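Long-range contacts in teicoplanin pseudoaglycone deacetylases Orf2 (Actinoplanes teichomyceticus, PDB 3DFF), which probably removes the acetyl group from the sugar of the teicoplanin pseudoaglycone, as a zinc-dependent hydrolase of the PIG-L (GlcNAc-PI de-N-acetylase) family: residues L39-A45 with A89-F95; S23-G27 with Y260-T264; E78-A82 with A225-S231; P51-A55 with W108-H112. One frame throughout, in Å; residues are numbered along the deposited sequence.

Overall arrangement
Interaction 1 pairs the outermost parallel strand, 89-92, with strand 37-42. Interaction 3 touches it: H92 NE2 lies 2.8 Å from D79 OD2 of helix 71-85, a probable hydrogen bond, and the centres are about 14 Å apart. Interaction 2 ties helix 19-33 to the residues leading into strand 263-269 of the same sheet, its centre about 17 Å from that of interaction 3. The zinc ion, held by H16, D19 and H164, lies about 8 Å from the side chains of F44 (interaction 1) and S23 (interaction 2), and about 10 Å from Y229 (interaction 3). Interaction 4 is outlying, its centre about 33 Å from that of interaction 2, with T110 about 12 Å from the zinc.

Interaction 1: L39-A45 with A89-F95; sequences LVYTVFA and AHRHGRF
Backbone hydrogen bonds join V40 and T42 to the neighbouring strand in parallel register: V40 N gives to A89 O, V40 O receives R91 N, and T42 N reaches R91 O at 2.9 Å. Beyond the paired strands, G93 N still binds T42 O, and F95 N reaches V43 O more distantly, at 3.3 Å. Y41 CE1 lies 3.6 Å from G93 CA, glycine letting the ring come close to the backbone.

On one face, L39 CD1 rests on A89 CB at 3.7 Å. The Y41 ring crosses the R91 chain, its CD1 3.8 Å from R91 CG, because its own CG stands anti to the backbone N (chi1 165°). Its OH meets a water at 2.6 Å, and that water accepts R94 N. Further along, V43 CG1 packs on F95 CD2, and F44 CD1 on F95 CB at 3.5 Å.

The second shell fixes the charged ends: E146 holds R91, D139 and E135 hold R94, and helix 126-147 backs Y41 and V43. Strands 37-42 and 89-92, joined by a beta-alpha-beta crossover through helices 54-62 and 71-85, form the parallel edge of a Rossmann-like alpha/beta sheet, whose C-terminal ends face the zinc site in PIG-L deacetylases.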
# COMPACT_ATOMS: atom_id res chain seq x y z
N LEU A 39 9.15 -4.03 -10.26
CA LEU A 39 9.57 -2.90 -9.42
C LEU A 39 8.44 -2.49 -8.51
O LEU A 39 7.33 -2.23 -8.98
CB LEU A 39 9.98 -1.70 -10.29
CG LEU A 39 10.48 -0.43 -9.57
CD1 LEU A 39 11.72 -0.70 -8.73
CD2 LEU A 39 10.72 0.67 -10.60
N VAL A 40 8.74 -2.40 -7.21
CA VAL A 40 7.74 -1.99 -6.22
C VAL A 40 8.14 -0.62 -5.71
O VAL A 40 9.14 -0.49 -4.99
CB VAL A 40 7.66 -3.01 -5.08
CG1 VAL A 40 6.65 -2.56 -4.01
CG2 VAL A 40 7.27 -4.41 -5.65
N TYR A 41 7.38 0.38 -6.13
CA TYR A 41 7.60 1.78 -5.75
C TYR A 41 6.68 2.10 -4.60
O TYR A 41 5.47 1.94 -4.72
CB TYR A 41 7.28 2.68 -6.95
CG TYR A 41 7.10 4.16 -6.64
CD1 TYR A 41 8.16 4.91 -6.10
CD2 TYR A 41 5.90 4.80 -6.89
CE1 TYR A 41 8.00 6.26 -5.81
CE2 TYR A 41 5.71 6.17 -6.62
CZ TYR A 41 6.78 6.89 -6.07
OH TYR A 41 6.63 8.23 -5.79
N THR A 42 7.24 2.58 -3.49
CA THR A 42 6.42 3.01 -2.36
C THR A 42 6.37 4.53 -2.33
O THR A 42 7.40 5.19 -2.27
CB THR A 42 6.97 2.46 -1.04
OG1 THR A 42 7.00 1.03 -1.09
CG2 THR A 42 6.08 2.92 0.15
N VAL A 43 5.15 5.06 -2.38
CA VAL A 43 4.87 6.50 -2.40
C VAL A 43 5.27 7.19 -1.10
O VAL A 43 6.05 8.14 -1.11
CB VAL A 43 3.37 6.75 -2.70
CG1 VAL A 43 3.03 8.25 -2.72
CG2 VAL A 43 3.00 6.10 -4.03
N PHE A 44 4.73 6.72 0.02
CA PHE A 44 4.91 7.42 1.30
C PHE A 44 6.09 6.87 2.09
O PHE A 44 5.98 6.44 3.23
CB PHE A 44 3.58 7.45 2.09
CG PHE A 44 2.54 8.27 1.41
CD1 PHE A 44 2.57 9.67 1.50
CD2 PHE A 44 1.56 7.68 0.60
CE1 PHE A 44 1.62 10.48 0.84
CE2 PHE A 44 0.61 8.48 -0.08
CZ PHE A 44 0.65 9.89 0.03
N ALA A 45 7.25 6.88 1.44
CA ALA A 45 8.50 6.40 2.03
C ALA A 45 9.46 7.57 2.26
O ALA A 45 10.64 7.35 2.49
CB ALA A 45 9.15 5.35 1.11
N ALA A 89 12.69 -5.77 -7.12
CA ALA A 89 13.31 -4.44 -6.95
C ALA A 89 12.42 -3.47 -6.17
O ALA A 89 11.19 -3.59 -6.19
CB ALA A 89 13.65 -3.83 -8.31
N HIS A 90 13.05 -2.49 -5.52
CA HIS A 90 12.33 -1.48 -4.72
C HIS A 90 12.70 -0.09 -5.19
O HIS A 90 13.79 0.11 -5.75
CB HIS A 90 12.73 -1.60 -3.25
CG HIS A 90 14.20 -1.40 -3.00
ND1 HIS A 90 14.74 -0.18 -2.65
CD2 HIS A 90 15.24 -2.26 -3.08
CE1 HIS A 90 16.05 -0.30 -2.51
NE2 HIS A 90 16.38 -1.55 -2.78
N ARG A 91 11.81 0.86 -4.93
CA ARG A 91 12.05 2.28 -5.16
C ARG A 91 11.29 3.07 -4.09
O ARG A 91 10.07 2.94 -3.97
CB ARG A 91 11.59 2.70 -6.56
CG ARG A 91 11.84 4.18 -6.89
CD ARG A 91 11.72 4.41 -8.38
NE ARG A 91 11.90 5.81 -8.76
CZ ARG A 91 12.52 6.20 -9.87
NH1 ARG A 91 13.04 5.30 -10.70
NH2 ARG A 91 12.62 7.49 -10.16
N HIS A 92 12.01 3.87 -3.32
CA HIS A 92 11.42 4.56 -2.19
C HIS A 92 11.14 6.04 -2.49
O HIS A 92 12.07 6.83 -2.71
CB HIS A 92 12.30 4.41 -0.96
CG HIS A 92 12.36 3.00 -0.43
ND1 HIS A 92 13.40 2.52 0.33
CD2 HIS A 92 11.49 1.97 -0.57
CE1 HIS A 92 13.15 1.27 0.66
NE2 HIS A 92 12.01 0.91 0.11
N GLY A 93 9.86 6.39 -2.50
CA GLY A 93 9.40 7.73 -2.87
C GLY A 93 9.67 8.79 -1.80
O GLY A 93 10.18 8.46 -0.71
N ARG A 94 9.30 10.03 -2.13
CA ARG A 94 9.66 11.21 -1.36
C ARG A 94 8.55 11.71 -0.43
O ARG A 94 8.76 12.65 0.33
CB ARG A 94 10.00 12.36 -2.34
CG ARG A 94 8.81 12.92 -3.08
CD ARG A 94 9.25 14.08 -3.98
NE ARG A 94 8.29 14.35 -5.03
CZ ARG A 94 7.40 15.34 -5.03
NH1 ARG A 94 7.30 16.20 -4.01
NH2 ARG A 94 6.60 15.46 -6.08
N PHE A 95 7.37 11.10 -0.49
CA PHE A 95 6.22 11.67 0.21
C PHE A 95 6.15 11.26 1.66
O PHE A 95 6.46 10.12 1.98
CB PHE A 95 4.92 11.31 -0.53
CG PHE A 95 4.92 11.83 -1.93
CD1 PHE A 95 4.57 13.15 -2.19
CD2 PHE A 95 5.36 11.02 -2.98
CE1 PHE A 95 4.63 13.66 -3.50
CE2 PHE A 95 5.44 11.53 -4.29
CZ PHE A 95 5.04 12.82 -4.55
O HOH W 1 8.53 9.92 -5.09

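Interaction 2: S23-G27 with Y260-T264; sequences SFGAG and YGETT
E262 reaches into a turn of helix 19-33 and spans two successive amides with its carboxylate. A26 N gives to E262 OE1 at 3.0 Å, and G27 N gives to E262 OE2 at 2.8 Å. Each oxygen is met on its syn side, 22° out of the carboxylate plane, so the two bonds restrain the group's rotation. A long side chain is needed here: CG lies anti to the carbonyl carbon (chi1 -70°) and the chain runs extended beyond it, carrying the charge from the loop just before strand 263-269 to the helix.

The packing is close around this grip. A26 CB lies 3.4 Å from E262 OE1, a separation that suits the small methyl of alanine. G27 is equally apt: its CA lies against the F24 ring face, offset toward the rim, an approach glycine allows. F24 CD1 comes to 3.7 Å from E262 OE2.

The outer pairs are slacker. F24 CE1 comes only within 4.0 Å of T264 CG2, and A26 CB stays 4.3 Å from Y260 CE2 at the ring edge, while F24 remains partly exposed.

Helix 19-33 is kinked here: the amides of A26 and G27 have no bond to the preceding turn, and E262 supplies their acceptors instead. K222 forms a salt bridge with OE1 and also bonds Y260 OH. The two N-H groups and the lysine would be expected to stabilise E262 as a buried anion.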
# COMPACT_ATOMS: atom_id res chain seq x y z
N SER A 23 -0.47 -7.33 0.55
CA SER A 23 -1.63 -7.47 -0.34
C SER A 23 -1.36 -8.28 -1.59
O SER A 23 -2.29 -8.90 -2.14
CB SER A 23 -2.18 -6.10 -0.73
OG SER A 23 -2.50 -5.33 0.41
N PHE A 24 -0.11 -8.27 -2.05
CA PHE A 24 0.19 -8.72 -3.41
C PHE A 24 1.54 -9.44 -3.48
O PHE A 24 2.06 -9.68 -4.57
CB PHE A 24 0.13 -7.51 -4.36
CG PHE A 24 0.10 -7.85 -5.84
CD1 PHE A 24 -0.87 -8.70 -6.36
CD2 PHE A 24 1.03 -7.29 -6.70
CE1 PHE A 24 -0.90 -9.00 -7.74
CE2 PHE A 24 1.01 -7.58 -8.07
CZ PHE A 24 0.05 -8.44 -8.59
N GLY A 25 2.09 -9.81 -2.32
CA GLY A 25 3.41 -10.42 -2.26
C GLY A 25 3.48 -11.71 -3.06
O GLY A 25 4.48 -11.98 -3.71
N ALA A 26 2.42 -12.51 -2.99
CA ALA A 26 2.38 -13.76 -3.78
C ALA A 26 2.42 -13.45 -5.28
O ALA A 26 3.20 -14.06 -6.01
CB ALA A 26 1.15 -14.60 -3.42
N GLY A 27 1.60 -12.49 -5.72
CA GLY A 27 1.59 -12.00 -7.10
C GLY A 27 2.94 -11.46 -7.58
O GLY A 27 3.38 -11.75 -8.70
N TYR A 260 -3.83 -20.88 -1.83
CA TYR A 260 -3.74 -19.47 -1.49
C TYR A 260 -3.96 -18.61 -2.74
O TYR A 260 -3.75 -19.06 -3.87
CB TYR A 260 -2.40 -19.16 -0.82
CG TYR A 260 -2.38 -17.78 -0.22
CD1 TYR A 260 -3.13 -17.48 0.92
CD2 TYR A 260 -1.67 -16.75 -0.85
CE1 TYR A 260 -3.15 -16.20 1.45
CE2 TYR A 260 -1.68 -15.47 -0.33
CZ TYR A 260 -2.43 -15.21 0.82
OH TYR A 260 -2.46 -13.95 1.35
N GLY A 261 -4.38 -17.36 -2.54
CA GLY A 261 -4.61 -16.48 -3.67
C GLY A 261 -4.82 -15.05 -3.21
O GLY A 261 -4.99 -14.79 -2.02
N GLU A 262 -4.82 -14.14 -4.18
CA GLU A 262 -5.01 -12.72 -3.93
C GLU A 262 -6.02 -12.18 -4.92
O GLU A 262 -5.98 -12.54 -6.11
CB GLU A 262 -3.68 -11.98 -4.06
CG GLU A 262 -2.70 -12.29 -2.92
CD GLU A 262 -1.24 -11.98 -3.24
OE1 GLU A 262 -0.46 -11.87 -2.27
OE2 GLU A 262 -0.87 -11.88 -4.44
N THR A 263 -6.92 -11.34 -4.43
CA THR A 263 -7.96 -10.72 -5.25
C THR A 263 -7.47 -9.38 -5.83
O THR A 263 -6.97 -8.53 -5.09
CB THR A 263 -9.24 -10.52 -4.42
OG1 THR A 263 -9.70 -11.82 -3.98
CG2 THR A 263 -10.34 -9.85 -5.21
N THR A 264 -7.64 -9.23 -7.15
CA THR A 264 -7.35 -7.98 -7.85
C THR A 264 -8.48 -7.64 -8.83
O THR A 264 -9.21 -8.53 -9.28
CB THR A 264 -6.00 -8.03 -8.61
OG1 THR A 264 -6.04 -9.04 -9.65
CG2 THR A 264 -4.82 -8.30 -7.67

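Interaction 3: E78-A82 with A225-S231; sequences EDIAA and AVERYSS
Y229 lays its ring against helix 71-85, with A82 CB 3.4 Å from its CE2 and E78 O over one face. The methyl of A82 is small enough to admit this close packing, and it also sits 3.4 Å from A225 O where the helices approach. With CG anti to the carbonyl carbon (chi1 -63°), the tyrosine ring runs beside D79, the two side chains pointing the same way and their planes 36° apart. Its OH donates to D79 OD1 at 2.6 Å, meeting that oxygen on its anti side, 21° out of the carboxylate plane.

E78 extends from the preceding position toward the loop after helix 216-226 and takes two bonds from one residue. S231 OG gives to the syn lone pair of E78 OE1 at 2.7 Å, while S231 N reaches E78 OE2 at 2.8 Å from above the carboxylate plane. Serine suits this place because its short hydroxyl and its own amide can serve both carboxylate oxygens. Beside them, R228 uses its aliphatic part, CG lying 3.6 Å from A81 CB; its NH1 turns back to Q224 O.

D79 has a second duty, for its OD2 accepts H92 NE2 of the sheet edge. The tyrosine and histidine donors thus hold one oxygen each, which should favour an ionised aspartate and fix the rotation of its carboxylate between the loop and the sheet.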
# COMPACT_ATOMS: atom_id res chain seq x y z
N GLU A 78 13.47 -2.59 6.32
CA GLU A 78 12.54 -3.73 6.33
C GLU A 78 11.98 -4.03 4.95
O GLU A 78 11.90 -5.19 4.54
CB GLU A 78 11.37 -3.48 7.28
CG GLU A 78 11.72 -3.49 8.73
CD GLU A 78 10.56 -3.12 9.63
OE1 GLU A 78 9.47 -2.71 9.14
OE2 GLU A 78 10.76 -3.20 10.85
N ASP A 79 11.59 -2.97 4.24
CA ASP A 79 10.99 -3.10 2.92
C ASP A 79 11.99 -3.71 1.93
O ASP A 79 11.64 -4.55 1.11
CB ASP A 79 10.53 -1.73 2.44
CG ASP A 79 9.75 -1.78 1.15
OD1 ASP A 79 8.65 -2.41 1.10
OD2 ASP A 79 10.20 -1.16 0.16
N ILE A 80 13.25 -3.28 2.03
CA ILE A 80 14.27 -3.82 1.14
C ILE A 80 14.50 -5.31 1.41
O ILE A 80 14.60 -6.09 0.46
CB ILE A 80 15.57 -3.02 1.26
CG1 ILE A 80 15.34 -1.59 0.75
CG2 ILE A 80 16.73 -3.70 0.50
CD1 ILE A 80 16.48 -0.62 1.12
N ALA A 81 14.53 -5.69 2.68
CA ALA A 81 14.65 -7.10 3.08
C ALA A 81 13.45 -7.90 2.54
O ALA A 81 13.62 -8.94 1.90
CB ALA A 81 14.78 -7.24 4.58
N ALA A 82 12.23 -7.38 2.75
CA ALA A 82 11.02 -8.07 2.30
C ALA A 82 11.01 -8.29 0.79
O ALA A 82 10.80 -9.42 0.33
CB ALA A 82 9.75 -7.31 2.75
N ALA A 225 8.22 -13.01 3.68
CA ALA A 225 8.50 -11.60 3.34
C ALA A 225 7.77 -10.65 4.28
O ALA A 225 8.36 -9.69 4.80
CB ALA A 225 8.15 -11.31 1.89
N VAL A 226 6.48 -10.91 4.53
CA VAL A 226 5.74 -10.13 5.51
C VAL A 226 6.50 -10.08 6.84
O VAL A 226 6.60 -9.02 7.48
CB VAL A 226 4.31 -10.69 5.71
CG1 VAL A 226 3.61 -10.03 6.89
CG2 VAL A 226 3.49 -10.53 4.44
N GLU A 227 7.10 -11.20 7.26
CA GLU A 227 7.82 -11.22 8.52
C GLU A 227 9.02 -10.28 8.60
O GLU A 227 9.51 -10.00 9.69
CB GLU A 227 8.24 -12.65 8.87
CG GLU A 227 7.04 -13.53 9.13
CD GLU A 227 7.41 -14.94 9.50
OE1 GLU A 227 8.22 -15.56 8.79
OE2 GLU A 227 6.88 -15.43 10.52
N ARG A 228 9.50 -9.81 7.45
CA ARG A 228 10.64 -8.90 7.42
C ARG A 228 10.21 -7.55 7.96
O ARG A 228 11.05 -6.78 8.43
CB ARG A 228 11.21 -8.75 6.00
CG ARG A 228 12.39 -9.66 5.72
CD ARG A 228 11.97 -11.11 5.68
NE ARG A 228 13.10 -11.99 5.36
CZ ARG A 228 13.11 -13.30 5.65
NH1 ARG A 228 12.06 -13.85 6.24
NH2 ARG A 228 14.17 -14.04 5.35
N TYR A 229 8.90 -7.26 7.89
CA TYR A 229 8.40 -5.99 8.44
C TYR A 229 8.22 -6.09 9.94
O TYR A 229 7.08 -6.03 10.46
CB TYR A 229 7.10 -5.54 7.75
CG TYR A 229 7.25 -5.26 6.28
CD1 TYR A 229 7.84 -4.07 5.83
CD2 TYR A 229 6.79 -6.18 5.33
CE1 TYR A 229 7.95 -3.80 4.46
CE2 TYR A 229 6.93 -5.93 3.98
CZ TYR A 229 7.51 -4.74 3.53
OH TYR A 229 7.62 -4.52 2.19
N SER A 230 9.34 -6.22 10.65
CA SER A 230 9.30 -6.49 12.10
C SER A 230 8.49 -5.44 12.83
O SER A 230 7.74 -5.76 13.74
CB SER A 230 10.71 -6.50 12.68
OG SER A 230 11.54 -7.39 11.96
N SER A 231 8.63 -4.19 12.40
CA SER A 231 7.97 -3.08 13.11
C SER A 231 6.44 -3.19 13.10
O SER A 231 5.77 -2.66 13.97
CB SER A 231 8.37 -1.75 12.46
OG SER A 231 7.97 -1.71 11.11

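Interaction 4: P51-A55 with W108-H112; sequences PYSPA and WLTAH
W108 lies flat beneath S53, whose CB stands 3.4 Å from the centroid of the five-membered ring and only 7° off the ring normal. This is a CH-pi contact made almost squarely over the indole face. The tryptophan is brought under the serine by its first torsion, CG anti to the carbonyl carbon (chi1 -65°), and its broad surface suits the place because it extends along the backbone leading to the helix. P51 O approaches the far end of the same ring system in a different way, at the edge and near the plane, 3.5 Å from W108 CH2. K102 makes a cation-pi contact with the indole as well.

While CB presses on the ring, the hydroxyl of S53 serves another purpose. It sits at the N-cap of helix 54-62, where OG bonds to A56 N, and P54, which has no N-H, suits the first helical position, where no acceptor is required of it. S53 OG also meets a water at 2.6 Å, which lies within hydrogen-bonding distance of T110 O and T110 OG1.

A55 points its methyl toward the strand side, CB 3.9 Å from H112 N, a loose van der Waals approach. A second water accepts H112 N at 3.1 Å and, more weakly, A55 N.

No direct hydrogen bond joins the two segments. The start of helix 54-62 is held to the 108-112 segment by carbon against an aromatic face and by bridging water, so the water lets S53 and T110 share a polar contact without meeting directly.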
# COMPACT_ATOMS: atom_id res chain seq x y z
N PRO A 51 11.47 17.46 14.77
CA PRO A 51 10.46 17.03 15.76
C PRO A 51 9.30 16.24 15.17
O PRO A 51 8.79 16.58 14.11
CB PRO A 51 9.94 18.36 16.34
CG PRO A 51 10.91 19.41 15.89
CD PRO A 51 11.45 18.92 14.58
N TYR A 52 8.92 15.17 15.88
CA TYR A 52 7.75 14.37 15.52
C TYR A 52 6.56 14.78 16.37
O TYR A 52 6.73 15.23 17.51
CB TYR A 52 8.00 12.87 15.72
CG TYR A 52 9.11 12.27 14.87
CD1 TYR A 52 9.04 12.32 13.48
CD2 TYR A 52 10.20 11.64 15.46
CE1 TYR A 52 10.05 11.77 12.70
CE2 TYR A 52 11.22 11.09 14.70
CZ TYR A 52 11.14 11.16 13.32
OH TYR A 52 12.14 10.60 12.56
N SER A 53 5.36 14.59 15.85
CA SER A 53 4.15 14.88 16.61
C SER A 53 4.01 13.87 17.76
O SER A 53 4.59 12.79 17.68
CB SER A 53 2.94 14.78 15.70
OG SER A 53 2.62 13.42 15.43
N PRO A 54 3.24 14.21 18.81
CA PRO A 54 2.90 13.18 19.79
C PRO A 54 2.35 11.91 19.15
O PRO A 54 2.72 10.81 19.57
CB PRO A 54 1.84 13.86 20.66
CG PRO A 54 2.21 15.30 20.60
CD PRO A 54 2.66 15.52 19.18
N ALA A 55 1.49 12.05 18.14
CA ALA A 55 0.88 10.90 17.44
C ALA A 55 1.94 10.01 16.77
O ALA A 55 1.89 8.78 16.89
CB ALA A 55 -0.14 11.38 16.40
N TRP A 108 -0.34 19.74 12.78
CA TRP A 108 -0.13 18.39 12.24
C TRP A 108 -1.39 17.93 11.54
O TRP A 108 -2.51 18.25 11.95
CB TRP A 108 0.16 17.41 13.37
CG TRP A 108 1.44 17.69 14.09
CD1 TRP A 108 1.58 18.16 15.37
CD2 TRP A 108 2.77 17.54 13.57
NE1 TRP A 108 2.91 18.31 15.67
CE2 TRP A 108 3.66 17.93 14.59
CE3 TRP A 108 3.29 17.10 12.34
CZ2 TRP A 108 5.05 17.88 14.43
CZ3 TRP A 108 4.67 17.08 12.17
CH2 TRP A 108 5.54 17.47 13.22
N LEU A 109 -1.23 17.12 10.50
CA LEU A 109 -2.37 16.53 9.83
C LEU A 109 -3.12 15.56 10.75
O LEU A 109 -4.35 15.56 10.84
CB LEU A 109 -1.90 15.80 8.57
CG LEU A 109 -2.95 14.97 7.84
CD1 LEU A 109 -4.12 15.81 7.34
CD2 LEU A 109 -2.28 14.29 6.67
N THR A 110 -2.36 14.69 11.43
CA THR A 110 -2.95 13.63 12.25
C THR A 110 -2.71 13.93 13.74
O THR A 110 -1.64 14.41 14.13
CB THR A 110 -2.36 12.24 11.90
OG1 THR A 110 -0.97 12.27 12.18
CG2 THR A 110 -2.52 11.95 10.42
N ALA A 111 -3.71 13.66 14.56
CA ALA A 111 -3.63 13.97 15.98
C ALA A 111 -4.07 12.79 16.82
O ALA A 111 -4.94 12.04 16.40
CB ALA A 111 -4.49 15.18 16.30
N HIS A 112 -3.47 12.65 17.99
CA HIS A 112 -3.94 11.70 18.99
C HIS A 112 -5.00 12.37 19.86
O HIS A 112 -4.81 13.51 20.31
CB HIS A 112 -2.79 11.21 19.87
CG HIS A 112 -3.23 10.27 20.96
ND1 HIS A 112 -3.55 8.96 20.72
CD2 HIS A 112 -3.39 10.47 22.29
CE1 HIS A 112 -3.90 8.38 21.86
NE2 HIS A 112 -3.80 9.27 22.83
O HOH W 2 0.85 13.47 13.46
O HOH W 3 -0.78 14.17 18.55